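Local atomic coordinates of glutathione S-transferase (Bombyx mori, PDB entry 5ZFG), a protein that probably catalyses the conjugation of glutathione to electrophilic compounds and, in the silkworm, metabolises the insecticide diazinon. Residues L84-P89 with H155-D160; C100-S105 with F161-S166. All blocks are in the same frame, centred on the assembly; numbering follows the deposited sequence.

Contact 1. Residues L84-P89 with H155-D160; sequences LYPQDP and HLTIAD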
loop_
_atom_site.group_PDB
_atom_site.type_symbol
_atom_site.label_atom_id
_atom_site.label_comp_id
_atom_site.label_asym_id
_atom_site.label_seq_id
_atom_site.Cartn_x
_atom_site.Cartn_y
_atom_site.Cartn_z
ATOM N N LEU B 84 2.483 -17.953 6.018
ATOM C CA LEU B 84 3.131 -16.809 5.380
ATOM C C LEU B 84 2.152 -15.645 5.194
ATOM O O LEU B 84 2.590 -14.502 5.038
ATOM C CB LEU B 84 3.722 -17.224 4.031
ATOM C CG LEU B 84 4.872 -16.435 3.407
ATOM C CD1 LEU B 84 6.137 -16.480 4.250
ATOM C CD2 LEU B 84 5.178 -16.962 2.027
ATOM N N TYR B 85 0.846 -15.912 5.214
ATOM C CA TYR B 85 -0.175 -14.855 5.183
ATOM C C TYR B 85 -1.360 -15.330 6.011
ATOM O O TYR B 85 -2.335 -15.876 5.480
ATOM C CB TYR B 85 -0.599 -14.529 3.748
ATOM C CG TYR B 85 -1.379 -13.226 3.554
ATOM C CD1 TYR B 85 -1.256 -12.162 4.445
ATOM C CD2 TYR B 85 -2.232 -13.077 2.464
ATOM C CE1 TYR B 85 -1.974 -10.967 4.260
ATOM C CE2 TYR B 85 -2.934 -11.891 2.246
ATOM C CZ TYR B 85 -2.811 -10.838 3.152
ATOM O OH TYR B 85 -3.537 -9.682 2.916
ATOM N N PRO B 86 -1.307 -15.135 7.327
ATOM C CA PRO B 86 -2.345 -15.690 8.204
ATOM C C PRO B 86 -3.740 -15.207 7.844
ATOM O O PRO B 86 -3.936 -14.087 7.368
ATOM C CB PRO B 86 -1.935 -15.191 9.594
ATOM C CG PRO B 86 -0.478 -14.875 9.488
ATOM C CD PRO B 86 -0.275 -14.401 8.080
ATOM N N GLN B 87 -4.722 -16.063 8.112
ATOM C CA GLN B 87 -6.115 -15.744 7.834
ATOM C C GLN B 87 -6.816 -15.079 9.008
ATOM O O GLN B 87 -7.849 -14.440 8.804
ATOM C CB GLN B 87 -6.878 -17.012 7.430
ATOM C CG GLN B 87 -6.325 -17.659 6.174
ATOM C CD GLN B 87 -6.966 -19.000 5.872
ATOM O OE1 GLN B 87 -7.765 -19.119 4.939
ATOM N NE2 GLN B 87 -6.612 -20.019 6.655
ATOM N N ASP B 88 -6.281 -15.209 10.217
ATOM C CA ASP B 88 -6.879 -14.549 11.365
ATOM C C ASP B 88 -6.886 -13.041 11.120
ATOM O O ASP B 88 -5.831 -12.473 10.808
ATOM C CB ASP B 88 -6.095 -14.855 12.632
ATOM C CG ASP B 88 -6.533 -13.995 13.795
ATOM O OD1 ASP B 88 -7.690 -14.178 14.258
ATOM O OD2 ASP B 88 -5.739 -13.127 14.234
ATOM N N PRO B 89 -8.026 -12.364 11.272
ATOM C CA PRO B 89 -8.085 -10.939 10.881
ATOM C C PRO B 89 -7.046 -10.060 11.553
ATOM O O PRO B 89 -6.424 -9.234 10.872
ATOM C CB PRO B 89 -9.522 -10.548 11.260
ATOM C CG PRO B 89 -10.290 -11.842 11.081
ATOM C CD PRO B 89 -9.356 -12.893 11.617
ATOM N N HIS B 155 6.847 -15.953 13.218
ATOM C CA HIS B 155 7.237 -16.725 12.052
ATOM C C HIS B 155 7.292 -15.794 10.848
ATOM O O HIS B 155 6.725 -14.695 10.864
ATOM C CB HIS B 155 6.261 -17.877 11.786
ATOM C CG HIS B 155 4.868 -17.422 11.493
ATOM N ND1 HIS B 155 3.902 -17.305 12.467
ATOM C CD2 HIS B 155 4.281 -17.044 10.333
ATOM C CE1 HIS B 155 2.777 -16.879 11.920
ATOM N NE2 HIS B 155 2.981 -16.713 10.626
ATOM N N LEU B 156 7.973 -16.261 9.804
ATOM C CA LEU B 156 8.099 -15.502 8.560
ATOM C C LEU B 156 6.737 -15.286 7.906
ATOM O O LEU B 156 5.897 -16.193 7.870
ATOM C CB LEU B 156 9.030 -16.243 7.593
ATOM C CG LEU B 156 9.510 -15.483 6.344
ATOM C CD1 LEU B 156 10.568 -14.458 6.699
ATOM C CD2 LEU B 156 10.006 -16.422 5.249
ATOM N N THR B 157 6.504 -14.060 7.408
ATOM C CA THR B 157 5.305 -13.753 6.627
ATOM C C THR B 157 5.703 -12.934 5.401
ATOM O O THR B 157 6.842 -12.479 5.278
ATOM C CB THR B 157 4.251 -12.977 7.434
ATOM O OG1 THR B 157 4.766 -11.690 7.787
ATOM C CG2 THR B 157 3.835 -13.724 8.712
ATOM N N ILE B 158 4.744 -12.720 4.488
ATOM C CA ILE B 158 5.048 -11.892 3.319
ATOM C C ILE B 158 5.425 -10.469 3.721
ATOM O O ILE B 158 6.025 -9.752 2.924
ATOM C CB ILE B 158 3.892 -11.854 2.283
ATOM C CG1 ILE B 158 2.569 -11.349 2.882
ATOM C CG2 ILE B 158 3.726 -13.215 1.556
ATOM C CD1 ILE B 158 1.464 -11.163 1.816
ATOM N N ALA B 159 5.073 -10.029 4.935
ATOM C CA ALA B 159 5.484 -8.699 5.375
ATOM C C ALA B 159 6.999 -8.592 5.499
ATOM O O ALA B 159 7.558 -7.494 5.378
ATOM C CB ALA B 159 4.818 -8.362 6.712
ATOM N N ASP B 160 7.685 -9.718 5.713
ATOM C CA ASP B 160 9.128 -9.661 5.918
ATOM C C ASP B 160 9.885 -9.305 4.641
ATOM O O ASP B 160 10.850 -8.541 4.697
ATOM C CB ASP B 160 9.625 -10.992 6.465
ATOM C CG ASP B 160 9.245 -11.177 7.899
ATOM O OD1 ASP B 160 9.837 -10.460 8.739
ATOM O OD2 ASP B 160 8.324 -11.981 8.175
#
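Leu84 and Ile158 meet through both backbone and side chain. Ile158 N donates to Leu84 O at 2.8 Å, with an N-H...O angle of 155° and the donor lying in the carbonyl plane. The same oxygen also lies 3.2 Å from Thr157 CA and close to Thr157 CB, so it sits against the backbone of Thr157 and Ile158, just before helix 160-172. The Leu84 side chain crosses that of Ile158 at about a right angle; its CG, anti to the backbone N (chi1 -157°), is 3.9 Å from Ile158 CG2. Leu84 CD1 touches Leu156, 4.0 Å from Leu156 CD2. While CG2 of Ile158 meets Leu84, its CG1 branch ends in CD1, which rests over one face of the Tyr85 ring in a CH-pi contact, 4.0 Å from the centroid. Farther along, Pro86 CG approaches the edge of the His155 imidazole, near the ring plane.

The receiving loop is shaped by a capping box at the start of helix 160-172, in the all-helical C-terminal domain of the GST fold. Thr157 N gives a nearly straight bond to Asp160 OD2 (2.9 Å), met almost along the C-O axis. The return bond, Ala159 N to Thr157 OG1, is weak at 3.3 Å. This box leaves the N-H of Ile158 to the incoming Leu84 carbonyl. Asp160 is itself positioned by a second shell, since OD1 accepts from Ala151 N and Trp186 NE1.

Tyr85 is likewise held from outside: its hydroxyl is hydrogen-bonded to Asn96 OD1, and Arg92 makes a cation-pi contact with its ring. Val95, also on helix 89-114, packs against Tyr85, Thr157 and Ile158 alike.

Contact 2. Residues C100-S105 with F161-S166; sequences CFNLSS and FPLINS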
loop_
_atom_site.group_PDB
_atom_site.type_symbol
_atom_site.label_atom_id
_atom_site.label_comp_id
_atom_site.label_asym_id
_atom_site.label_seq_id
_atom_site.Cartn_x
_atom_site.Cartn_y
_atom_site.Cartn_z
ATOM N N CYS B 100 1.990 -2.002 3.946
ATOM C CA CYS B 100 1.714 -0.593 3.680
ATOM C C CYS B 100 2.843 0.298 4.187
ATOM O O CYS B 100 3.237 1.258 3.514
ATOM C CB CYS B 100 0.393 -0.182 4.341
ATOM S SG CYS B 100 -1.079 -0.890 3.569
ATOM N N PHE B 101 3.358 -0.012 5.384
ATOM C CA PHE B 101 4.430 0.769 6.002
ATOM C C PHE B 101 5.689 0.732 5.146
ATOM O O PHE B 101 6.359 1.752 4.970
ATOM C CB PHE B 101 4.702 0.219 7.413
ATOM C CG PHE B 101 6.020 0.689 8.034
ATOM C CD1 PHE B 101 6.221 2.016 8.335
ATOM C CD2 PHE B 101 7.024 -0.227 8.346
ATOM C CE1 PHE B 101 7.420 2.459 8.910
ATOM C CE2 PHE B 101 8.234 0.200 8.920
ATOM C CZ PHE B 101 8.422 1.547 9.201
ATOM N N ASN B 102 6.005 -0.423 4.560
ATOM C CA ASN B 102 7.149 -0.454 3.652
ATOM C C ASN B 102 6.915 0.420 2.431
ATOM O O ASN B 102 7.800 1.179 2.019
ATOM C CB ASN B 102 7.469 -1.882 3.204
ATOM C CG ASN B 102 8.745 -1.923 2.402
ATOM O OD1 ASN B 102 9.823 -1.776 2.967
ATOM N ND2 ASN B 102 8.636 -2.086 1.081
ATOM N N LEU B 103 5.730 0.325 1.837
ATOM C CA LEU B 103 5.430 1.072 0.619
ATOM C C LEU B 103 5.357 2.569 0.887
ATOM O O LEU B 103 5.893 3.373 0.107
ATOM C CB LEU B 103 4.105 0.581 0.025
ATOM C CG LEU B 103 3.498 1.345 -1.167
ATOM C CD1 LEU B 103 4.454 1.402 -2.352
ATOM C CD2 LEU B 103 2.188 0.706 -1.607
ATOM N N SER B 104 4.709 2.954 1.987
ATOM C CA SER B 104 4.426 4.366 2.235
ATOM C C SER B 104 5.606 5.120 2.827
ATOM O O SER B 104 5.709 6.339 2.627
ATOM C CB SER B 104 3.245 4.515 3.189
ATOM O OG SER B 104 3.614 4.209 4.530
ATOM N N SER B 105 6.490 4.444 3.564
ATOM C CA SER B 105 7.450 5.141 4.416
ATOM C C SER B 105 8.845 4.518 4.403
ATOM O O SER B 105 9.839 5.181 4.086
ATOM C CB SER B 105 6.921 5.179 5.857
ATOM O OG SER B 105 5.569 5.618 5.895
ATOM N N PHE B 161 9.477 -9.855 3.495
ATOM C CA PHE B 161 10.284 -9.710 2.283
ATOM C C PHE B 161 10.477 -8.262 1.867
ATOM O O PHE B 161 11.630 -7.870 1.622
ATOM C CB PHE B 161 9.707 -10.535 1.121
ATOM C CG PHE B 161 9.551 -11.990 1.428
ATOM C CD1 PHE B 161 10.613 -12.731 1.941
ATOM C CD2 PHE B 161 8.327 -12.619 1.218
ATOM C CE1 PHE B 161 10.447 -14.081 2.252
ATOM C CE2 PHE B 161 8.155 -13.971 1.508
ATOM C CZ PHE B 161 9.222 -14.700 2.031
ATOM N N PRO B 162 9.438 -7.415 1.769
ATOM C CA PRO B 162 9.708 -6.026 1.372
ATOM C C PRO B 162 10.601 -5.312 2.367
ATOM O O PRO B 162 11.488 -4.553 1.948
ATOM C CB PRO B 162 8.295 -5.407 1.274
ATOM C CG PRO B 162 7.389 -6.606 1.016
ATOM C CD PRO B 162 7.993 -7.674 1.872
ATOM N N LEU B 163 10.423 -5.560 3.673
ATOM C CA LEU B 163 11.279 -4.881 4.643
ATOM C C LEU B 163 12.710 -5.407 4.576
ATOM O O LEU B 163 13.665 -4.632 4.711
ATOM C CB LEU B 163 10.706 -5.037 6.052
ATOM C CG LEU B 163 9.304 -4.411 6.253
ATOM C CD1 LEU B 163 8.632 -4.935 7.523
ATOM C CD2 LEU B 163 9.438 -2.891 6.287
ATOM N N ILE B 164 12.874 -6.714 4.345
ATOM C CA ILE B 164 14.222 -7.270 4.202
ATOM C C ILE B 164 14.940 -6.599 3.039
ATOM O O ILE B 164 16.077 -6.133 3.160
ATOM C CB ILE B 164 14.167 -8.797 4.006
ATOM C CG1 ILE B 164 13.908 -9.514 5.342
ATOM C CG2 ILE B 164 15.476 -9.263 3.328
ATOM C CD1 ILE B 164 15.075 -9.426 6.319
ATOM N N ASN B 165 14.269 -6.519 1.894
ATOM C CA ASN B 165 14.904 -5.975 0.705
ATOM C C ASN B 165 15.099 -4.460 0.776
ATOM O O ASN B 165 16.039 -3.937 0.167
ATOM C CB ASN B 165 14.096 -6.400 -0.513
ATOM C CG ASN B 165 14.229 -7.885 -0.765
ATOM O OD1 ASN B 165 15.355 -8.392 -0.863
ATOM N ND2 ASN B 165 13.113 -8.595 -0.850
ATOM N N SER B 166 14.247 -3.736 1.507
ATOM C CA SER B 166 14.560 -2.337 1.788
ATOM C C SER B 166 15.838 -2.234 2.626
ATOM O O SER B 166 16.740 -1.443 2.322
ATOM C CB SER B 166 13.383 -1.668 2.503
ATOM O OG SER B 166 12.224 -1.629 1.672
#
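Asn102 lays its CB and CG against Pro162 and Leu163: CB is 3.8 Å from Leu163 CD2, and CG is 3.7 Å from Pro162 CB. This is helix-on-helix packing in the all-helical C-terminal domain of the GST fold, between helix 89-114 and helix 160-172. Over these short segments the axes approach to 9.5 Å and diverge by 40° while running in the same general sense, and the backbones come nearest at Asn102 and Leu163.

Asn102 points toward helix 160-172. Its CG, anti to the backbone N (chi1 -173°), stands toward the far helix, and the flat amide it bears has Pro162 CB over one face and Ser166 OG beside its edge, 3.6 Å from CG to Ser166 OG. These two partners are one turn apart on helix 160-172, and Tyr107 adds a further wall around the buried side chain.

Next to Asn102 the contact is apolar: the Phe101 and Leu163 side chains cross at about a right angle. Behind Phe101 stand Val138 and Leu139 of helix 126-146, while Trp186 of helix 181-193 packs on Leu163, so the pair links four helices. Helix 89-114 also faces the second subunit: Leu103 packs on Leu103 of that subunit, and Ser104 OG is hydrogen-bonded to its Glu66 OE2.

Leu163 serves both its partners with a single methyl, CD2, which touches Asn102 CB and comes to 4.1 Å from Phe101 CD2.

The chain first builds the N-terminal thioredoxin-like domain, ending in helix 67-78, then enters the linker that holds 84-89. It passes 100-105 on helix 89-114 and helix 126-146 before returning at 155-160 and, without a break, 161-166. Contact 1 closes its loop first and contact 2 immediately after; because their segments alternate, the closures cross. Contact 1 ties the interdomain linker to the start of helix 160-172 in the helical domain, and contact 2 ties the body of that helix to helix 89-114. The centres lie about 14 Å apart, yet the contacts touch: Leu156 CD2 packs on Phe161 CZ at 3.7 Å, in the position of a hydrophobic staple across the capping box, and Leu84 CD1 borders the same ring.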